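Local coordinates for protein uracil-DNA glycosylase (Epstein-Barr virus, PDB 6LYJ) that is a viral member of the uracil-DNA glycosylase superfamily, an alpha/beta protein built around a central parallel sheet of four strands, at residues I83-L88 and V186-G191; G100-V105 and L147-L152. One frame throughout, in Å; residues are numbered along the deposited sequence.

Contact 1 (I83-L88 and V186-G191); sequences IKVVIL and VFMLWG
The six-membered ring of Trp190 takes CG2 of Ile87 obliquely, with Trp190 CZ3 3.5 Å from that methyl, while a water sits over one face of the indole, offset toward its rim. Phe187, on the other face of the sheet, meets Val86 obliquely: its CD2 and CE2 rest on the isopropyl group, with Phe187 CD2 3.6 Å from Val86 CB. Phe230, His235 and Phe103 meet Trp190, and His206 meets Phe187. Strands 85-88 and 186-190 run parallel as the two inner strands of the sheet. Val86 is held through both backbone polar atoms, its N giving to Val186 O and its O receiving Met188 N at 2.8 Å in a nearly straight bond. Val186 N completes the series on Lys84 O. With CG beside its backbone N (chi1 -58°) and the chain extended beyond, Met188 runs alongside Ile87, SD 3.9 Å from Ile87 CG1, and its CE reaches CG1 of Val85. Past Ile87 the strands diverge, and the same water bridges the gap, donating to Leu88 O and Met188 O and accepting from Trp190 N. Direct pairing thus gives way to one water that satisfies three backbone polar atoms among side chains that meet across the contact through apolar groups.

Contact 2 (G100-V105 and L147-L152); sequences GLAFSV and LLNTIL
Leu147 begins the contact by packing its CB against two residues of the loop 100-105, lying 4.1 Å from Leu101 CB and 4.0 Å from Ala102 CB. The setting is the parallel alpha/beta sheet of the uracil-DNA glycosylase fold: 147-149 ends strand 145-149, an outermost strand of the sheet, and the loop, which comes between strand 85-89 and helix 113-125, lies against it without adding a strand. The Leu147 side chain has CG beside its backbone N (chi1 -63°), and its CD1 reaches Leu101 while CD2 approaches Ala102 O. Its carbonyl O accepts Ala102 N at 3.0 Å, the single direct hydrogen bond between the segments. Although the N-H points almost straight at the oxygen, it arrives from above the carbonyl plane, 62° out of it. A water also donates to Leu147 O, so two donors grip this buried oxygen.

Leu148 directs its side chain the other way, onto Val174 and Ile175 of helix 167-181, leaving its backbone to strand 85-89. At Asn149 the carboxamide swings to the loop. The water on Leu147 O accepts from Asn149 N and also donates to Gly100 O, a longer bond. The carboxamide lies against Ala102, and each of its ends meets the loop backbone through a further water: ND2 gives to one that donates to Leu101 O, whereas OD1 receives one that accepts Phe103 N. Thr150 then leaves the strand, its OG1 hydrogen-bonded to Gly89 O and Gln90 O. Solvent thus carries much of the polar matching, and the carboxamide's closest direct touch is a van der Waals contact, Asn149 OD1 resting 3.4 Å from the methyl CB of Ala102.

Contacts 1 and 2 have centres about 12 Å apart and meet at the same four-stranded parallel sheet, whose order is 145-149, 85-89, 186-190, 207-211. Contact 1 joins the two inner strands; contact 2 sets a loop against 145-149, an outermost strand. Along the chain, contact 2 is nested within the loop that contact 1 closes, and all four segments belong to the uracil-DNA glycosylase fold. Strand 85-89 links them directly, through a probable hydrogen bond of 2.9 Å from Leu148 N to Ile87 O, and Phe103 packs on both Leu88 O and Trp190. Sheet core and overlying loop are therefore one continuous buried unit of the fold.

Contact 1 (I83-L88 and V186-G191)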
ATOM      1  N   ILE A  83     -13.912   5.039 -15.697  1.00 22.05           N
ATOM      2  CA  ILE A  83     -12.705   4.475 -15.102  1.00 21.23           C
ATOM      3  C   ILE A  83     -11.912   3.727 -16.165  1.00 22.25           C
ATOM      4  O   ILE A  83     -12.467   2.934 -16.937  1.00 21.13           O
ATOM      5  CB  ILE A  83     -13.061   3.570 -13.913  1.00 18.72           C
ATOM      6  CG1 ILE A  83     -13.605   4.425 -12.763  1.00 16.69           C
ATOM      7  CG2 ILE A  83     -11.854   2.739 -13.485  1.00 13.46           C
ATOM      8  CD1 ILE A  83     -14.248   3.633 -11.658  1.00 15.91           C
ATOM      9  N   LYS A  84     -10.606   4.005 -16.229  1.00 16.95           N
ATOM     10  CA  LYS A  84      -9.700   3.403 -17.196  1.00 16.82           C
ATOM     11  C   LYS A  84      -8.576   2.599 -16.566  1.00 18.98           C
ATOM     12  O   LYS A  84      -8.030   1.711 -17.222  1.00 18.06           O
ATOM     13  CB  LYS A  84      -9.066   4.479 -18.097  1.00 20.36           C
ATOM     14  CG  LYS A  84     -10.047   5.257 -18.951  1.00 22.56           C
ATOM     15  CD  LYS A  84      -9.384   6.495 -19.541  1.00 28.97           C
ATOM     16  CE  LYS A  84     -10.358   7.297 -20.385  1.00 31.54           C
ATOM     17  NZ  LYS A  84      -9.730   8.522 -20.959  1.00 27.94           N
ATOM     18  N   VAL A  85      -8.183   2.920 -15.335  1.00 20.78           N
ATOM     19  CA  VAL A  85      -7.106   2.231 -14.637  1.00 17.54           C
ATOM     20  C   VAL A  85      -7.536   2.039 -13.190  1.00 19.48           C
ATOM     21  O   VAL A  85      -8.043   2.971 -12.557  1.00 15.93           O
ATOM     22  CB  VAL A  85      -5.772   3.004 -14.710  1.00 13.43           C
ATOM     23  CG1 VAL A  85      -4.671   2.236 -13.987  1.00 13.03           C
ATOM     24  CG2 VAL A  85      -5.370   3.256 -16.150  1.00 14.22           C
ATOM     25  N   VAL A  86      -7.341   0.830 -12.671  1.00 20.80           N
ATOM     26  CA  VAL A  86      -7.596   0.509 -11.271  1.00 15.28           C
ATOM     27  C   VAL A  86      -6.268   0.127 -10.635  1.00 14.47           C
ATOM     28  O   VAL A  86      -5.569  -0.763 -11.132  1.00 14.29           O
ATOM     29  CB  VAL A  86      -8.626  -0.622 -11.112  1.00 14.09           C
ATOM     30  CG1 VAL A  86      -8.820  -0.946  -9.637  1.00 11.27           C
ATOM     31  CG2 VAL A  86      -9.955  -0.217 -11.734  1.00 13.13           C
ATOM     32  N   ILE A  87      -5.911   0.821  -9.559  1.00 11.18           N
ATOM     33  CA  ILE A  87      -4.721   0.529  -8.770  1.00 19.23           C
ATOM     34  C   ILE A  87      -5.192   0.129  -7.379  1.00 17.41           C
ATOM     35  O   ILE A  87      -5.923   0.887  -6.728  1.00 16.64           O
ATOM     36  CB  ILE A  87      -3.776   1.739  -8.706  1.00 25.43           C
ATOM     37  CG1 ILE A  87      -3.326   2.139 -10.114  1.00 11.56           C
ATOM     38  CG2 ILE A  87      -2.574   1.426  -7.830  1.00 23.55           C
ATOM     39  CD1 ILE A  87      -2.540   3.425 -10.165  1.00 11.75           C
ATOM     40  N   LEU A  88      -4.776  -1.053  -6.924  1.00 12.81           N
ATOM     41  CA  LEU A  88      -5.209  -1.593  -5.640  1.00 13.07           C
ATOM     42  C   LEU A  88      -4.165  -1.356  -4.557  1.00 16.64           C
ATOM     43  O   LEU A  88      -2.988  -1.688  -4.732  1.00 16.00           O
ATOM     44  CB  LEU A  88      -5.490  -3.094  -5.740  1.00 15.18           C
ATOM     45  CG  LEU A  88      -6.643  -3.534  -6.640  1.00 19.95           C
ATOM     46  CD1 LEU A  88      -7.023  -4.970  -6.331  1.00 19.87           C
ATOM     47  CD2 LEU A  88      -7.839  -2.607  -6.468  1.00 21.48           C
ATOM     48  N   VAL A 186      -7.607  -1.114 -17.291  1.00 17.61           N
ATOM     49  CA  VAL A 186      -6.319  -1.619 -16.818  1.00 20.07           C
ATOM     50  C   VAL A 186      -6.391  -1.815 -15.310  1.00 18.71           C
ATOM     51  O   VAL A 186      -6.933  -0.968 -14.586  1.00 17.45           O
ATOM     52  CB  VAL A 186      -5.166  -0.665 -17.191  1.00 22.37           C
ATOM     53  CG1 VAL A 186      -3.829  -1.221 -16.703  1.00 21.01           C
ATOM     54  CG2 VAL A 186      -5.130  -0.413 -18.693  1.00 22.89           C
ATOM     55  N   PHE A 187      -5.857  -2.939 -14.833  1.00 13.56           N
ATOM     56  CA  PHE A 187      -5.779  -3.256 -13.410  1.00 14.35           C
ATOM     57  C   PHE A 187      -4.320  -3.494 -13.042  1.00 14.33           C
ATOM     58  O   PHE A 187      -3.668  -4.372 -13.619  1.00 17.00           O
ATOM     59  CB  PHE A 187      -6.621  -4.490 -13.063  1.00 15.80           C
ATOM     60  CG  PHE A 187      -8.100  -4.303 -13.282  1.00 17.91           C
ATOM     61  CD1 PHE A 187      -8.641  -4.352 -14.559  1.00 22.31           C
ATOM     62  CD2 PHE A 187      -8.946  -4.077 -12.210  1.00 16.19           C
ATOM     63  CE1 PHE A 187     -10.000  -4.180 -14.762  1.00 20.98           C
ATOM     64  CE2 PHE A 187     -10.306  -3.902 -12.405  1.00 17.94           C
ATOM     65  CZ  PHE A 187     -10.833  -3.955 -13.682  1.00 18.93           C
ATOM     66  N   MET A 188      -3.804  -2.709 -12.096  1.00 12.43           N
ATOM     67  CA  MET A 188      -2.414  -2.809 -11.655  1.00 20.16           C
ATOM     68  C   MET A 188      -2.394  -3.443 -10.266  1.00 17.25           C
ATOM     69  O   MET A 188      -2.829  -2.824  -9.289  1.00 15.97           O
ATOM     70  CB  MET A 188      -1.735  -1.440 -11.644  1.00 21.03           C
ATOM     71  CG  MET A 188      -1.726  -0.711 -12.989  1.00 22.51           C
ATOM     72  SD  MET A 188      -0.871   0.873 -12.872  1.00 19.59           S
ATOM     73  CE  MET A 188      -0.983   1.482 -14.554  1.00 18.07           C
ATOM     74  N   LEU A 189      -1.880  -4.668 -10.185  1.00 15.24           N
ATOM     75  CA  LEU A 189      -1.846  -5.453  -8.953  1.00 18.79           C
ATOM     76  C   LEU A 189      -0.392  -5.633  -8.525  1.00 21.62           C
ATOM     77  O   LEU A 189       0.351  -6.398  -9.149  1.00 17.02           O
ATOM     78  CB  LEU A 189      -2.535  -6.802  -9.164  1.00 19.25           C
ATOM     79  CG  LEU A 189      -3.903  -6.720  -9.856  1.00 16.57           C
ATOM     80  CD1 LEU A 189      -4.535  -8.093 -10.041  1.00 17.81           C
ATOM     81  CD2 LEU A 189      -4.828  -5.819  -9.065  1.00 15.62           C
ATOM     82  N   TRP A 190       0.009  -4.937  -7.460  1.00 12.15           N
ATOM     83  CA  TRP A 190       1.392  -4.931  -6.987  1.00 12.46           C
ATOM     84  C   TRP A 190       1.494  -5.709  -5.679  1.00 14.12           C
ATOM     85  O   TRP A 190       0.868  -5.335  -4.684  1.00 16.80           O
ATOM     86  CB  TRP A 190       1.884  -3.499  -6.781  1.00 12.26           C
ATOM     87  CG  TRP A 190       1.766  -2.636  -7.997  1.00 16.22           C
ATOM     88  CD1 TRP A 190       1.938  -3.019  -9.293  1.00 17.23           C
ATOM     89  CD2 TRP A 190       1.443  -1.241  -8.029  1.00 16.11           C
ATOM     90  NE1 TRP A 190       1.747  -1.949 -10.133  1.00 15.91           N
ATOM     91  CE2 TRP A 190       1.442  -0.845  -9.383  1.00 18.31           C
ATOM     92  CE3 TRP A 190       1.154  -0.289  -7.046  1.00 16.86           C
ATOM     93  CZ2 TRP A 190       1.165   0.465  -9.779  1.00 14.25           C
ATOM     94  CZ3 TRP A 190       0.879   1.012  -7.444  1.00 16.21           C
ATOM     95  CH2 TRP A 190       0.889   1.376  -8.798  1.00 13.67           C
ATOM     96  N   GLY A 191       2.305  -6.765  -5.673  1.00 17.66           N
ATOM     97  CA  GLY A 191       2.481  -7.582  -4.490  1.00 13.87           C
ATOM     98  C   GLY A 191       1.482  -8.725  -4.407  1.00 15.71           C
ATOM     99  O   GLY A 191       0.555  -8.852  -5.209  1.00 13.33           O
TER
HETATM  100  O   HOH W   1      -1.695  -2.841  -6.786  1.00 12.56           O

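Contact 2 (G100-V105 and L147-L152)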
ATOM      1  N   GLY A 100      -8.335   8.876   1.735  1.00 20.51           N
ATOM      2  CA  GLY A 100      -9.395   8.154   1.064  1.00 15.12           C
ATOM      3  C   GLY A 100      -9.024   7.602  -0.294  1.00 18.30           C
ATOM      4  O   GLY A 100      -9.885   7.008  -0.957  1.00 15.98           O
ATOM      5  N   LEU A 101      -7.786   7.810  -0.737  1.00 14.94           N
ATOM      6  CA  LEU A 101      -7.237   7.225  -1.951  1.00 17.07           C
ATOM      7  C   LEU A 101      -6.123   6.254  -1.582  1.00 17.84           C
ATOM      8  O   LEU A 101      -5.411   6.452  -0.593  1.00 15.92           O
ATOM      9  CB  LEU A 101      -6.668   8.305  -2.882  1.00 11.05           C
ATOM     10  CG  LEU A 101      -7.494   9.558  -3.196  1.00 25.11           C
ATOM     11  CD1 LEU A 101      -6.678  10.548  -4.014  1.00 25.10           C
ATOM     12  CD2 LEU A 101      -8.758   9.197  -3.934  1.00 21.65           C
ATOM     13  N   ALA A 102      -5.974   5.199  -2.377  1.00 19.95           N
ATOM     14  CA  ALA A 102      -4.820   4.324  -2.217  1.00 21.01           C
ATOM     15  C   ALA A 102      -3.531   5.089  -2.493  1.00 19.67           C
ATOM     16  O   ALA A 102      -3.472   5.924  -3.400  1.00 16.14           O
ATOM     17  CB  ALA A 102      -4.927   3.122  -3.158  1.00 10.08           C
ATOM     18  N   PHE A 103      -2.512   4.827  -1.666  1.00 15.00           N
ATOM     19  CA  PHE A 103      -1.138   5.309  -1.836  1.00 19.45           C
ATOM     20  C   PHE A 103      -0.969   6.815  -1.658  1.00 18.06           C
ATOM     21  O   PHE A 103       0.075   7.269  -1.177  1.00 23.77           O
ATOM     22  CB  PHE A 103      -0.588   4.880  -3.202  1.00 14.07           C
ATOM     23  CG  PHE A 103      -0.413   3.394  -3.328  1.00 16.41           C
ATOM     24  CD1 PHE A 103       0.572   2.738  -2.603  1.00 19.10           C
ATOM     25  CD2 PHE A 103      -1.245   2.649  -4.146  1.00 17.78           C
ATOM     26  CE1 PHE A 103       0.731   1.363  -2.701  1.00 16.41           C
ATOM     27  CE2 PHE A 103      -1.092   1.273  -4.254  1.00 16.45           C
ATOM     28  CZ  PHE A 103      -0.104   0.630  -3.527  1.00 14.63           C
ATOM     29  N   SER A 104      -1.978   7.592  -2.028  1.00 14.95           N
ATOM     30  CA  SER A 104      -1.875   9.042  -1.967  1.00 17.18           C
ATOM     31  C   SER A 104      -1.887   9.541  -0.523  1.00 19.62           C
ATOM     32  O   SER A 104      -2.447   8.909   0.376  1.00 20.23           O
ATOM     33  CB  SER A 104      -3.032   9.671  -2.747  1.00 11.58           C
ATOM     34  OG  SER A 104      -2.956  11.079  -2.745  1.00 15.84           O
ATOM     35  N   VAL A 105      -1.263  10.701  -0.308  1.00 17.02           N
ATOM     36  CA  VAL A 105      -1.390  11.432   0.946  1.00 17.81           C
ATOM     37  C   VAL A 105      -1.775  12.869   0.619  1.00 18.17           C
ATOM     38  O   VAL A 105      -1.510  13.379  -0.473  1.00 16.61           O
ATOM     39  CB  VAL A 105      -0.098  11.395   1.800  1.00 16.24           C
ATOM     40  CG1 VAL A 105       0.235   9.963   2.220  1.00 15.21           C
ATOM     41  CG2 VAL A 105       1.068  12.019   1.046  1.00 18.83           C
ATOM     42  N   LEU A 147      -8.127   4.638  -7.369  1.00 16.46           N
ATOM     43  CA  LEU A 147      -7.115   4.312  -6.366  1.00 15.32           C
ATOM     44  C   LEU A 147      -7.832   3.654  -5.191  1.00 14.89           C
ATOM     45  O   LEU A 147      -8.217   4.310  -4.222  1.00 13.34           O
ATOM     46  CB  LEU A 147      -6.358   5.568  -5.947  1.00 19.89           C
ATOM     47  CG  LEU A 147      -5.571   6.242  -7.079  1.00 19.39           C
ATOM     48  CD1 LEU A 147      -5.337   7.716  -6.786  1.00 18.42           C
ATOM     49  CD2 LEU A 147      -4.248   5.521  -7.303  1.00 19.01           C
ATOM     50  N   LEU A 148      -8.012   2.340  -5.287  1.00 12.72           N
ATOM     51  CA  LEU A 148      -8.913   1.590  -4.420  1.00 10.08           C
ATOM     52  C   LEU A 148      -8.119   0.757  -3.420  1.00 13.31           C
ATOM     53  O   LEU A 148      -7.456  -0.214  -3.800  1.00 15.30           O
ATOM     54  CB  LEU A 148      -9.830   0.700  -5.255  1.00 16.34           C
ATOM     55  CG  LEU A 148     -10.780  -0.191  -4.457  1.00 16.21           C
ATOM     56  CD1 LEU A 148     -11.715   0.659  -3.613  1.00 16.59           C
ATOM     57  CD2 LEU A 148     -11.562  -1.106  -5.402  1.00 15.45           C
ATOM     58  N   ASN A 149      -8.201   1.132  -2.146  1.00 14.18           N
ATOM     59  CA  ASN A 149      -7.762   0.274  -1.052  1.00 14.28           C
ATOM     60  C   ASN A 149      -8.794  -0.824  -0.830  1.00 14.34           C
ATOM     61  O   ASN A 149      -9.996  -0.548  -0.773  1.00 14.66           O
ATOM     62  CB  ASN A 149      -7.581   1.085   0.233  1.00 12.70           C
ATOM     63  CG  ASN A 149      -6.262   1.824   0.284  1.00 15.04           C
ATOM     64  OD1 ASN A 149      -5.258   1.370  -0.265  1.00 15.06           O
ATOM     65  ND2 ASN A 149      -6.255   2.972   0.953  1.00 19.08           N
ATOM     66  N   THR A 150      -8.330  -2.072  -0.695  1.00 16.40           N
ATOM     67  CA  THR A 150      -9.271  -3.165  -0.467  1.00 16.75           C
ATOM     68  C   THR A 150      -9.935  -3.056   0.904  1.00 17.64           C
ATOM     69  O   THR A 150     -11.070  -3.516   1.079  1.00 15.01           O
ATOM     70  CB  THR A 150      -8.567  -4.520  -0.611  1.00 19.92           C
ATOM     71  OG1 THR A 150      -7.352  -4.517   0.143  1.00 28.30           O
ATOM     72  CG2 THR A 150      -8.237  -4.814  -2.065  1.00 19.85           C
ATOM     73  N   ILE A 151      -9.248  -2.460   1.876  1.00 15.56           N
ATOM     74  CA  ILE A 151      -9.800  -2.160   3.194  1.00 13.15           C
ATOM     75  C   ILE A 151      -9.899  -0.647   3.318  1.00 14.56           C
ATOM     76  O   ILE A 151      -8.914   0.063   3.081  1.00 16.97           O
ATOM     77  CB  ILE A 151      -8.937  -2.754   4.323  1.00 13.74           C
ATOM     78  CG1 ILE A 151      -8.671  -4.243   4.093  1.00 12.48           C
ATOM     79  CG2 ILE A 151      -9.589  -2.530   5.680  1.00 14.01           C
ATOM     80  CD1 ILE A 151      -9.935  -5.078   3.952  1.00 16.74           C
ATOM     81  N   LEU A 152     -11.082  -0.146   3.675  1.00 15.69           N
ATOM     82  CA  LEU A 152     -11.344   1.283   3.539  1.00 18.35           C
ATOM     83  C   LEU A 152     -11.162   2.070   4.833  1.00 16.08           C
ATOM     84  O   LEU A 152     -11.155   3.305   4.784  1.00 16.43           O
ATOM     85  CB  LEU A 152     -12.760   1.520   2.990  1.00 10.38           C
ATOM     86  CG  LEU A 152     -12.979   1.050   1.548  1.00 16.70           C
ATOM     87  CD1 LEU A 152     -14.410   1.295   1.085  1.00 15.02           C
ATOM     88  CD2 LEU A 152     -11.986   1.710   0.606  1.00 15.98           C
TER
HETATM   89  O   HOH W   2      -9.463   3.831  -1.558  1.00 13.39           O
HETATM   90  O   HOH W   3      -4.235   5.134   2.154  1.00 23.62           O
HETATM   91  O   HOH W   4      -2.836   2.656   0.073  1.00  9.96           O